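Local atomic coordinates of structural polyprotein, VP1 (Israeli acute paralysis virus, PDB entry 5CDD), a protein that probably serves as a structural building block of the icosahedral virus capsid, forming the C-terminal part of the longer structural polyprotein. Residues 40-45 against 75-80; 47-52 against 180-185; 87-92 against 187-192; 149-154 against 162-167. All blocks are in the same frame, centred on the assembly; numbering follows the deposited sequence.

Contact 1 of 4, residues 40-45 against 75-80; sequences RTLLRT and RDYMSY
Leu42 and Leu43, on a short 3-10 segment, face Tyr77 and Met78 at the start of helix 77-82, and no hydrogen bond passes between the two pieces of chain. Going along the helix piece, Asp76 comes first, as the N-cap: its OD2 accepts from Ser79 N at 2.7 Å, with the donor on the syn side but well out of the carboxylate plane. Its other oxygen, OD1, makes a salt bridge to Arg182 on strand 176-184. Tyr77 has the largest share of the contact, its ring meeting the 3-10 turn. Leu42 CB sits over one face in a CH-pi contact, 4.2 Å from the ring centroid, and Leu42 CD2 reaches Tyr77 CE2 at 4.1 Å. At the edge, near the ring plane, Thr45 OG1 is 3.5 Å from Tyr77 CD2; the same hydroxyl gives a weak bond to Leu42 O, 3.1 Å from OG1. A neighbouring capsid protein chain also packs its Met129 on Tyr77. Met78 follows, its CG 4.0 Å from Leu43 CD2, and both of these side chains also touch Phe188. Apolar contact between the loop leading into strand 47-55 and the helix leading into strand 87-98 thus joins the two segments beside one sheet of a viral jelly roll.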
# COMPACT_ATOMS: atom_id res chain seq x y z
N ARG A 40 -30.94 -1.95 -20.48
CA ARG A 40 -30.26 -3.21 -20.22
C ARG A 40 -29.96 -3.36 -18.74
O ARG A 40 -29.83 -4.47 -18.23
CB ARG A 40 -28.96 -3.31 -21.02
CG ARG A 40 -28.28 -4.65 -20.86
CD ARG A 40 -27.01 -4.75 -21.69
NE ARG A 40 -27.26 -4.65 -23.13
CZ ARG A 40 -27.07 -3.55 -23.85
NH1 ARG A 40 -26.63 -2.45 -23.27
NH2 ARG A 40 -27.35 -3.55 -25.15
N THR A 41 -29.86 -2.23 -18.04
CA THR A 41 -29.59 -2.25 -16.61
C THR A 41 -30.74 -2.90 -15.87
O THR A 41 -30.57 -3.38 -14.75
CB THR A 41 -29.38 -0.83 -16.05
OG1 THR A 41 -30.59 -0.08 -16.17
CG2 THR A 41 -28.26 -0.11 -16.81
N LEU A 42 -31.92 -2.92 -16.48
CA LEU A 42 -33.09 -3.52 -15.86
C LEU A 42 -33.08 -5.02 -16.06
O LEU A 42 -33.98 -5.72 -15.60
CB LEU A 42 -34.37 -2.91 -16.42
CG LEU A 42 -34.48 -1.39 -16.23
CD1 LEU A 42 -35.77 -0.89 -16.86
CD2 LEU A 42 -34.44 -1.03 -14.75
N LEU A 43 -32.07 -5.50 -16.78
CA LEU A 43 -31.92 -6.93 -17.02
C LEU A 43 -30.88 -7.46 -16.03
O LEU A 43 -30.45 -8.61 -16.10
CB LEU A 43 -31.45 -7.19 -18.46
CG LEU A 43 -32.41 -6.82 -19.59
CD1 LEU A 43 -31.78 -7.16 -20.92
CD2 LEU A 43 -33.72 -7.57 -19.41
N ARG A 44 -30.48 -6.58 -15.11
CA ARG A 44 -29.52 -6.92 -14.07
C ARG A 44 -30.26 -6.88 -12.74
O ARG A 44 -29.94 -7.62 -11.81
CB ARG A 44 -28.37 -5.91 -14.06
CG ARG A 44 -27.56 -5.88 -15.35
CD ARG A 44 -26.79 -7.17 -15.55
NE ARG A 44 -26.12 -7.21 -16.85
CZ ARG A 44 -26.74 -7.47 -18.00
NH1 ARG A 44 -28.04 -7.72 -18.02
NH2 ARG A 44 -26.06 -7.47 -19.14
N THR A 45 -31.25 -5.99 -12.66
CA THR A 45 -32.07 -5.86 -11.46
C THR A 45 -33.02 -7.05 -11.40
O THR A 45 -33.58 -7.46 -12.41
CB THR A 45 -32.94 -4.58 -11.52
OG1 THR A 45 -33.75 -4.62 -12.70
CG2 THR A 45 -32.07 -3.34 -11.55
N ARG A 75 -44.87 -9.29 -17.04
CA ARG A 75 -44.90 -8.69 -15.71
C ARG A 75 -43.53 -8.15 -15.30
O ARG A 75 -43.41 -6.98 -14.91
CB ARG A 75 -45.37 -9.70 -14.66
CG ARG A 75 -45.45 -9.13 -13.26
CD ARG A 75 -45.72 -10.19 -12.20
NE ARG A 75 -45.60 -9.64 -10.85
CZ ARG A 75 -45.66 -10.36 -9.74
NH1 ARG A 75 -45.83 -11.67 -9.80
NH2 ARG A 75 -45.53 -9.76 -8.56
N ASP A 76 -42.49 -8.99 -15.38
CA ASP A 76 -41.15 -8.55 -15.01
C ASP A 76 -40.44 -7.87 -16.18
O ASP A 76 -40.98 -7.81 -17.28
CB ASP A 76 -40.30 -9.74 -14.52
CG ASP A 76 -39.88 -10.67 -15.64
OD1 ASP A 76 -39.03 -11.55 -15.39
OD2 ASP A 76 -40.39 -10.53 -16.77
N TYR A 77 -39.24 -7.36 -15.94
CA TYR A 77 -38.49 -6.67 -16.98
C TYR A 77 -38.04 -7.56 -18.13
O TYR A 77 -38.12 -7.16 -19.29
CB TYR A 77 -37.27 -5.96 -16.37
CG TYR A 77 -37.63 -4.87 -15.39
CD1 TYR A 77 -38.69 -4.01 -15.63
CD2 TYR A 77 -36.88 -4.68 -14.22
CE1 TYR A 77 -39.01 -2.99 -14.75
CE2 TYR A 77 -37.20 -3.66 -13.33
CZ TYR A 77 -38.26 -2.82 -13.60
OH TYR A 77 -38.58 -1.80 -12.72
N MET A 78 -37.56 -8.76 -17.82
CA MET A 78 -37.11 -9.66 -18.87
C MET A 78 -38.23 -9.97 -19.85
O MET A 78 -38.02 -9.98 -21.06
CB MET A 78 -36.57 -10.97 -18.28
CG MET A 78 -35.18 -10.83 -17.70
SD MET A 78 -34.45 -12.41 -17.30
CE MET A 78 -33.92 -12.95 -18.90
N SER A 79 -39.43 -10.20 -19.32
CA SER A 79 -40.58 -10.50 -20.16
C SER A 79 -41.08 -9.25 -20.88
O SER A 79 -41.23 -9.23 -22.10
CB SER A 79 -41.71 -11.09 -19.32
OG SER A 79 -42.86 -11.33 -20.11
N TYR A 80 -41.33 -8.20 -20.10
CA TYR A 80 -41.82 -6.94 -20.65
C TYR A 80 -40.94 -6.39 -21.77
O TYR A 80 -41.44 -6.05 -22.85
CB TYR A 80 -41.94 -5.90 -19.54
CG TYR A 80 -42.77 -4.69 -19.93
CD1 TYR A 80 -44.14 -4.82 -20.18
CD2 TYR A 80 -42.19 -3.43 -20.04
CE1 TYR A 80 -44.91 -3.71 -20.53
CE2 TYR A 80 -42.96 -2.32 -20.39
CZ TYR A 80 -44.31 -2.46 -20.63
OH TYR A 80 -45.07 -1.36 -20.95

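Contact 2 of 4, residues 47-52 against 180-185; sequences RTITDN and VARAGN
Val180 O takes the amide of Ile49 at 2.8 Å from Ile49 N, a nearly straight bond (170° at the hydrogen) with the donor almost along the C=O axis. Thr48 CA comes to the same oxygen at 3.3 Å as a CA-H...O contact. The amide of the same residue, Val180 N, donates to Thr50 O at 2.9 Å. Ile49 and Thr50 therefore both lie opposite Val180, the classic beta bulge, and the register slips by one after the non-hydrogen-bonded pair of Thr48 and Ala181. Beyond that pair Arg182 N donates to Arg47 O at 3.1 Å, while the return bond from Arg47 N to Arg182 O is weak. The bulge turns Ile49 toward the partner strand. Its CG1 lies between the backbone N and the carbonyl carbon (chi1 56°), and from there CD1 meets Val180 CG1 at 3.7 Å. The other branch, Ile49 CG2, lies 3.6 Å from Arg182 NE. The Ile49 side chain crosses the extended Arg182 chain at about a right angle. Thr50 CG2, between its own backbone N and carbonyl carbon, lies 3.5 Å from Val180 CG2. The guanidinium of Arg182 is gripped by two carboxylates, Asp76 and Asp71, through salt bridges, so its buried charge is probably well compensated. Strand 176-184 also pairs with strand 87-98 on its other side, and the bulged pair joins the first two strands of the BIDG sheet of a picornavirus-like jelly roll.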
# COMPACT_ATOMS: atom_id res chain seq x y z
N ARG A 47 -36.46 -9.06 -10.33
CA ARG A 47 -37.87 -8.77 -10.15
C ARG A 47 -38.62 -10.09 -10.04
O ARG A 47 -38.27 -11.06 -10.70
CB ARG A 47 -38.39 -7.96 -11.34
CG ARG A 47 -37.93 -6.51 -11.36
CD ARG A 47 -38.62 -5.71 -10.27
NE ARG A 47 -38.27 -4.30 -10.30
CZ ARG A 47 -37.13 -3.79 -9.82
NH1 ARG A 47 -36.23 -4.58 -9.27
NH2 ARG A 47 -36.91 -2.48 -9.89
N THR A 48 -39.65 -10.13 -9.19
CA THR A 48 -40.41 -11.35 -9.01
C THR A 48 -41.27 -11.67 -10.22
O THR A 48 -41.82 -10.76 -10.86
CB THR A 48 -41.33 -11.28 -7.76
OG1 THR A 48 -42.30 -10.24 -7.94
CG2 THR A 48 -40.51 -10.99 -6.52
N ILE A 49 -41.37 -12.95 -10.56
CA ILE A 49 -42.17 -13.39 -11.69
C ILE A 49 -43.33 -14.22 -11.17
O ILE A 49 -44.26 -14.53 -11.90
CB ILE A 49 -41.35 -14.22 -12.68
CG1 ILE A 49 -40.70 -15.41 -11.96
CG2 ILE A 49 -40.30 -13.35 -13.33
CD1 ILE A 49 -39.88 -16.32 -12.87
N THR A 50 -43.26 -14.58 -9.89
CA THR A 50 -44.30 -15.36 -9.24
C THR A 50 -44.09 -15.30 -7.73
O THR A 50 -43.02 -15.62 -7.24
CB THR A 50 -44.29 -16.85 -9.68
OG1 THR A 50 -45.36 -17.55 -9.04
CG2 THR A 50 -42.98 -17.51 -9.31
N ASP A 51 -45.12 -14.88 -7.01
CA ASP A 51 -45.01 -14.79 -5.56
C ASP A 51 -45.28 -16.15 -4.93
O ASP A 51 -45.27 -16.28 -3.71
CB ASP A 51 -46.01 -13.76 -5.01
CG ASP A 51 -45.75 -12.36 -5.53
OD1 ASP A 51 -44.72 -11.76 -5.17
OD2 ASP A 51 -46.59 -11.85 -6.31
N ASN A 52 -45.50 -17.16 -5.76
CA ASN A 52 -45.77 -18.49 -5.24
C ASN A 52 -45.64 -19.59 -6.28
O ASN A 52 -46.53 -19.78 -7.11
CB ASN A 52 -47.17 -18.54 -4.62
CG ASN A 52 -47.34 -19.70 -3.66
OD1 ASN A 52 -46.62 -19.80 -2.67
ND2 ASN A 52 -48.29 -20.58 -3.95
N VAL A 180 -40.31 -16.64 -6.73
CA VAL A 180 -39.27 -16.68 -7.74
C VAL A 180 -39.00 -15.32 -8.38
O VAL A 180 -39.92 -14.65 -8.85
CB VAL A 180 -39.64 -17.69 -8.86
CG1 VAL A 180 -38.48 -17.84 -9.83
CG2 VAL A 180 -39.99 -19.04 -8.24
N ALA A 181 -37.73 -14.93 -8.38
CA ALA A 181 -37.31 -13.67 -8.96
C ALA A 181 -36.16 -13.97 -9.91
O ALA A 181 -35.29 -14.78 -9.59
CB ALA A 181 -36.85 -12.72 -7.87
N ARG A 182 -36.16 -13.34 -11.08
CA ARG A 182 -35.10 -13.58 -12.05
C ARG A 182 -34.49 -12.31 -12.63
O ARG A 182 -34.95 -11.20 -12.36
CB ARG A 182 -35.62 -14.45 -13.20
CG ARG A 182 -36.65 -13.76 -14.07
CD ARG A 182 -36.98 -14.58 -15.29
NE ARG A 182 -38.02 -13.94 -16.09
CZ ARG A 182 -38.50 -14.44 -17.23
NH1 ARG A 182 -38.02 -15.58 -17.72
NH2 ARG A 182 -39.45 -13.79 -17.89
N ALA A 183 -33.46 -12.52 -13.44
CA ALA A 183 -32.74 -11.44 -14.11
C ALA A 183 -31.73 -12.14 -15.02
O ALA A 183 -31.58 -13.36 -14.96
CB ALA A 183 -32.01 -10.57 -13.10
N GLY A 184 -31.05 -11.37 -15.87
CA GLY A 184 -30.07 -11.97 -16.74
C GLY A 184 -28.71 -11.90 -16.06
O GLY A 184 -28.54 -11.15 -15.11
N ASN A 185 -27.75 -12.69 -16.52
CA ASN A 185 -26.42 -12.64 -15.92
C ASN A 185 -25.76 -11.37 -16.44
O ASN A 185 -26.41 -10.58 -17.12
CB ASN A 185 -25.61 -13.90 -16.27
CG ASN A 185 -25.16 -13.94 -17.71
OD1 ASN A 185 -25.75 -13.30 -18.58
ND2 ASN A 185 -24.11 -14.71 -17.97

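Contact 3 of 4, residues 87-92 against 187-192; sequences FYRGGR and DFTFGW
A short antiparallel ladder pairs the start of strand 87-98 with strand 189-191. Phe87 and Gly191 form one hydrogen-bonded pair, Phe87 N to Gly191 O at 3.2 Å and Gly191 N to Phe87 O at 2.9 Å. Arg89 and Thr189 form the next: Thr189 N reaches Arg89 O at 2.8 Å, and the return bond is weak. Strand 87-98 is strand D of the jelly roll's BIDG sheet; strand 189-191 borders its beginning, just as strand 176-184 borders its later part. Phe188, its CG anti to the backbone N (chi1 -170°), sets its ring against the loop at Gly90 and Gly91, CD1 facing Gly91 O. Its CE1 lies over the centre of one face of the Arg92 guanidinium, 3.7 Å from Arg92 NH2, with the two planes 58° apart, and also meets Tyr88 CD1 at 3.9 Å. Arg92 NH2 in turn stands over the centre of the Tyr88 ring, with Tyr88 CD2 at the guanidinium edge. Tyr88 CB touches Phe190 CD1 at 3.8 Å, on the same side of the sheet, while the Tyr88 hydroxyl bonds to Asp165. At the Gly191 end of the ladder Phe87 and Trp192 lie side by side, pointing the same way, Phe87 CE2 3.6 Å from Trp192 CE3, with their ring planes inclined at 55°. Trp192 NE1 bonds to Tyr95 of a neighbouring capsid protein chain.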
# COMPACT_ATOMS: atom_id res chain seq x y z
N PHE A 87 -34.32 -11.10 -30.69
CA PHE A 87 -33.31 -12.06 -30.24
C PHE A 87 -32.80 -11.76 -28.84
O PHE A 87 -32.90 -10.63 -28.36
CB PHE A 87 -32.12 -12.04 -31.20
CG PHE A 87 -32.46 -12.42 -32.61
CD1 PHE A 87 -32.61 -13.76 -32.97
CD2 PHE A 87 -32.64 -11.45 -33.58
CE1 PHE A 87 -32.92 -14.12 -34.28
CE2 PHE A 87 -32.95 -11.79 -34.90
CZ PHE A 87 -33.09 -13.14 -35.24
N TYR A 88 -32.24 -12.78 -28.20
CA TYR A 88 -31.66 -12.63 -26.87
C TYR A 88 -30.29 -13.30 -26.89
O TYR A 88 -29.96 -14.03 -27.82
CB TYR A 88 -32.56 -13.25 -25.79
CG TYR A 88 -32.56 -14.76 -25.71
CD1 TYR A 88 -31.48 -15.45 -25.15
CD2 TYR A 88 -33.65 -15.50 -26.15
CE1 TYR A 88 -31.50 -16.84 -25.03
CE2 TYR A 88 -33.68 -16.89 -26.03
CZ TYR A 88 -32.60 -17.55 -25.47
OH TYR A 88 -32.63 -18.92 -25.35
N ARG A 89 -29.49 -13.05 -25.86
CA ARG A 89 -28.15 -13.61 -25.81
C ARG A 89 -27.55 -13.43 -24.43
O ARG A 89 -27.65 -12.36 -23.84
CB ARG A 89 -27.30 -12.91 -26.87
CG ARG A 89 -25.85 -13.28 -26.88
CD ARG A 89 -25.00 -12.23 -26.20
NE ARG A 89 -23.60 -12.39 -26.57
CZ ARG A 89 -22.61 -11.63 -26.12
NH1 ARG A 89 -22.86 -10.65 -25.27
NH2 ARG A 89 -21.37 -11.85 -26.53
N GLY A 90 -26.93 -14.49 -23.91
CA GLY A 90 -26.33 -14.41 -22.59
C GLY A 90 -27.02 -15.31 -21.58
O GLY A 90 -28.08 -15.88 -21.86
N GLY A 91 -26.42 -15.44 -20.40
CA GLY A 91 -26.97 -16.28 -19.36
C GLY A 91 -28.14 -15.69 -18.59
O GLY A 91 -28.61 -14.60 -18.91
N ARG A 92 -28.59 -16.41 -17.57
CA ARG A 92 -29.72 -15.99 -16.75
C ARG A 92 -29.50 -16.31 -15.27
O ARG A 92 -28.77 -17.24 -14.93
CB ARG A 92 -30.99 -16.69 -17.24
CG ARG A 92 -31.35 -16.37 -18.68
CD ARG A 92 -32.09 -17.53 -19.33
NE ARG A 92 -32.45 -17.26 -20.72
CZ ARG A 92 -33.44 -16.45 -21.09
NH1 ARG A 92 -34.18 -15.84 -20.17
NH2 ARG A 92 -33.70 -16.27 -22.38
N ASP A 187 -24.04 -10.84 -18.83
CA ASP A 187 -23.86 -10.85 -20.29
C ASP A 187 -25.18 -10.84 -21.05
O ASP A 187 -25.21 -10.63 -22.27
CB ASP A 187 -23.06 -12.09 -20.73
CG ASP A 187 -21.61 -12.05 -20.28
OD1 ASP A 187 -20.93 -11.03 -20.54
OD2 ASP A 187 -21.15 -13.04 -19.67
N PHE A 188 -26.29 -11.07 -20.34
CA PHE A 188 -27.61 -11.12 -20.96
C PHE A 188 -28.06 -9.81 -21.57
O PHE A 188 -27.95 -8.75 -20.96
CB PHE A 188 -28.65 -11.58 -19.94
CG PHE A 188 -29.99 -11.87 -20.56
CD1 PHE A 188 -30.23 -13.08 -21.20
CD2 PHE A 188 -31.00 -10.91 -20.54
CE1 PHE A 188 -31.44 -13.33 -21.83
CE2 PHE A 188 -32.22 -11.15 -21.17
CZ PHE A 188 -32.44 -12.36 -21.81
N THR A 189 -28.60 -9.89 -22.79
CA THR A 189 -29.09 -8.72 -23.50
C THR A 189 -30.03 -9.13 -24.64
O THR A 189 -30.01 -10.28 -25.09
CB THR A 189 -27.93 -7.89 -24.10
OG1 THR A 189 -28.44 -6.69 -24.69
CG2 THR A 189 -27.20 -8.69 -25.17
N PHE A 190 -30.85 -8.18 -25.08
CA PHE A 190 -31.76 -8.40 -26.19
C PHE A 190 -31.18 -7.67 -27.39
O PHE A 190 -30.35 -6.78 -27.24
CB PHE A 190 -33.15 -7.82 -25.89
CG PHE A 190 -33.89 -8.56 -24.81
CD1 PHE A 190 -34.10 -9.93 -24.91
CD2 PHE A 190 -34.39 -7.90 -23.70
CE1 PHE A 190 -34.78 -10.62 -23.92
CE2 PHE A 190 -35.07 -8.59 -22.70
CZ PHE A 190 -35.27 -9.95 -22.82
N GLY A 191 -31.62 -8.05 -28.59
CA GLY A 191 -31.10 -7.41 -29.79
C GLY A 191 -32.08 -7.38 -30.94
O GLY A 191 -33.02 -8.18 -30.99
N TRP A 192 -31.85 -6.47 -31.87
CA TRP A 192 -32.71 -6.31 -33.04
C TRP A 192 -34.12 -5.77 -32.82
O TRP A 192 -35.11 -6.40 -33.16
CB TRP A 192 -32.84 -7.63 -33.80
CG TRP A 192 -32.89 -7.45 -35.29
CD1 TRP A 192 -33.75 -6.66 -36.00
CD2 TRP A 192 -32.04 -8.09 -36.25
NE1 TRP A 192 -33.48 -6.77 -37.35
CE2 TRP A 192 -32.44 -7.64 -37.53
CE3 TRP A 192 -30.98 -9.00 -36.16
CZ2 TRP A 192 -31.82 -8.06 -38.71
CZ3 TRP A 192 -30.36 -9.42 -37.33
CH2 TRP A 192 -30.78 -8.95 -38.59

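Contact 4 of 4, residues 149-154 against 162-167; sequences SQYRKI and KGYDSS
The backbones meet at a single bridge between Ser149 and Asp165, where Gln150 N donates to Tyr164 O at 3.0 Å and Ser149 CA makes a CA-H...O contact with that same oxygen. Beside it, Ser149 CB packs on Asp165 CB at 3.8 Å. The ring of Tyr164 is the centre of the side-chain contact. Tyr151 turns its edge to it in a T-shaped pair, planes at 84° and centroids 5.0 Å apart; Tyr151 CE2 stands over the middle of the Tyr164 face, 3.6 Å from Tyr164 CG. The backbone N of Lys162 lies over the opposite face, nearer the rim. The first segment lies in the GH loop of the jelly roll, the long connection that leaves strand 140-145 in one sheet and enters strand 166-172 in the other; the second is the end of that loop together with the start of strand 166-172, so the contact closes the loop on itself. Gln150 extends its chain beyond CG and comes to the Tyr164 ring at the edge: OE1 lies 3.3 Å from Tyr164 CD1, with the amide and ring planes 40° apart. That oxygen also accepts from Lys215 of a neighbouring capsid protein chain. The bend of the first segment is tied by Ser149 OG, which donates to Tyr151 O at 2.6 Å, in the carbonyl plane on a lone pair. Ile154 CD1 adds apolar contact, 4.2 Å from Tyr164 CB. Asp165 OD2 makes a salt bridge with Arg117.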
# COMPACT_ATOMS: atom_id res chain seq x y z
N SER A 149 -24.38 -22.15 -25.82
CA SER A 149 -25.24 -22.21 -26.99
C SER A 149 -24.55 -22.64 -28.29
O SER A 149 -23.35 -22.45 -28.46
CB SER A 149 -25.91 -20.85 -27.20
OG SER A 149 -26.68 -20.81 -28.39
N GLN A 150 -25.34 -23.21 -29.19
CA GLN A 150 -24.84 -23.64 -30.49
C GLN A 150 -24.89 -22.45 -31.45
O GLN A 150 -24.31 -22.50 -32.54
CB GLN A 150 -25.71 -24.77 -31.05
CG GLN A 150 -25.62 -26.08 -30.30
CD GLN A 150 -26.49 -27.16 -30.94
OE1 GLN A 150 -27.71 -27.11 -30.88
NE2 GLN A 150 -25.84 -28.14 -31.56
N TYR A 151 -25.59 -21.40 -31.04
CA TYR A 151 -25.74 -20.19 -31.85
C TYR A 151 -25.39 -18.95 -31.04
O TYR A 151 -25.53 -18.93 -29.82
CB TYR A 151 -27.18 -20.07 -32.33
CG TYR A 151 -27.67 -21.26 -33.12
CD1 TYR A 151 -27.17 -21.53 -34.40
CD2 TYR A 151 -28.64 -22.11 -32.60
CE1 TYR A 151 -27.63 -22.61 -35.14
CE2 TYR A 151 -29.11 -23.19 -33.33
CZ TYR A 151 -28.61 -23.44 -34.60
OH TYR A 151 -29.08 -24.50 -35.33
N ARG A 152 -24.95 -17.90 -31.73
CA ARG A 152 -24.58 -16.65 -31.07
C ARG A 152 -25.78 -15.87 -30.52
O ARG A 152 -25.61 -14.98 -29.68
CB ARG A 152 -23.79 -15.77 -32.03
CG ARG A 152 -24.52 -15.40 -33.31
CD ARG A 152 -23.59 -14.64 -34.22
NE ARG A 152 -22.44 -15.47 -34.60
CZ ARG A 152 -21.29 -14.98 -35.05
NH1 ARG A 152 -21.13 -13.67 -35.19
NH2 ARG A 152 -20.31 -15.81 -35.38
N LYS A 153 -26.98 -16.20 -30.99
CA LYS A 153 -28.20 -15.56 -30.52
C LYS A 153 -29.40 -16.46 -30.80
O LYS A 153 -29.38 -17.26 -31.74
CB LYS A 153 -28.40 -14.19 -31.19
CG LYS A 153 -28.57 -14.20 -32.70
CD LYS A 153 -28.88 -12.79 -33.20
CE LYS A 153 -28.92 -12.70 -34.72
NZ LYS A 153 -27.59 -12.91 -35.35
N ILE A 154 -30.43 -16.34 -29.97
CA ILE A 154 -31.63 -17.15 -30.12
C ILE A 154 -32.87 -16.27 -30.26
O ILE A 154 -32.95 -15.20 -29.66
CB ILE A 154 -31.86 -18.04 -28.87
CG1 ILE A 154 -30.55 -18.74 -28.45
CG2 ILE A 154 -32.93 -19.07 -29.15
CD1 ILE A 154 -30.08 -19.84 -29.38
N LYS A 162 -34.75 -26.30 -29.70
CA LYS A 162 -34.83 -27.59 -29.04
C LYS A 162 -33.45 -28.03 -28.57
O LYS A 162 -32.76 -28.79 -29.24
CB LYS A 162 -35.40 -28.65 -29.98
CG LYS A 162 -35.43 -30.06 -29.39
CD LYS A 162 -36.41 -30.20 -28.23
CE LYS A 162 -36.37 -31.61 -27.65
NZ LYS A 162 -37.42 -31.83 -26.63
N GLY A 163 -33.05 -27.52 -27.41
CA GLY A 163 -31.76 -27.87 -26.86
C GLY A 163 -30.60 -27.15 -27.51
O GLY A 163 -29.50 -27.68 -27.58
N TYR A 164 -30.85 -25.93 -28.01
CA TYR A 164 -29.79 -25.15 -28.65
C TYR A 164 -28.88 -24.52 -27.60
O TYR A 164 -27.67 -24.43 -27.78
CB TYR A 164 -30.38 -24.06 -29.54
CG TYR A 164 -31.13 -24.58 -30.75
CD1 TYR A 164 -30.72 -25.75 -31.39
CD2 TYR A 164 -32.22 -23.88 -31.27
CE1 TYR A 164 -31.39 -26.22 -32.52
CE2 TYR A 164 -32.90 -24.34 -32.40
CZ TYR A 164 -32.48 -25.51 -33.02
OH TYR A 164 -33.14 -25.97 -34.14
N ASP A 165 -29.49 -24.08 -26.51
CA ASP A 165 -28.76 -23.47 -25.41
C ASP A 165 -29.17 -24.13 -24.10
O ASP A 165 -30.13 -24.91 -24.05
CB ASP A 165 -29.04 -21.96 -25.36
CG ASP A 165 -30.52 -21.64 -25.19
OD1 ASP A 165 -31.34 -22.23 -25.93
OD2 ASP A 165 -30.85 -20.80 -24.33
N SER A 166 -28.44 -23.82 -23.03
CA SER A 166 -28.70 -24.39 -21.71
C SER A 166 -29.82 -23.71 -20.94
O SER A 166 -30.16 -22.55 -21.18
CB SER A 166 -27.42 -24.35 -20.88
OG SER A 166 -26.86 -23.04 -20.88
N SER A 167 -30.41 -24.46 -20.01
CA SER A 167 -31.50 -23.97 -19.19
C SER A 167 -31.32 -24.51 -17.77
O SER A 167 -30.39 -25.27 -17.51
CB SER A 167 -32.84 -24.42 -19.77
OG SER A 167 -33.92 -23.95 -18.98

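How the contacts relate
All four contacts are buried, but they sit at different depths. Contacts 1 and 2 centre about 6 Å from the middle of the chain, contact 3 about 11 Å and contact 4 about 17 Å, in a loop flanked by other capsid chains. Contacts 2 and 3 share the BIDG sheet and rest on backbone ladders, the first bulged and lined mainly by aliphatic groups, the second lined by aromatics. Contact 1 has no hydrogen bonds across it and packs beside that sheet, joined to contact 2 by a salt bridge. Contact 4, nested within the loop contact 3 closes, relies on one backbone bond and a tyrosine pair, and meets contact 3 through a tyrosine hydroxyl.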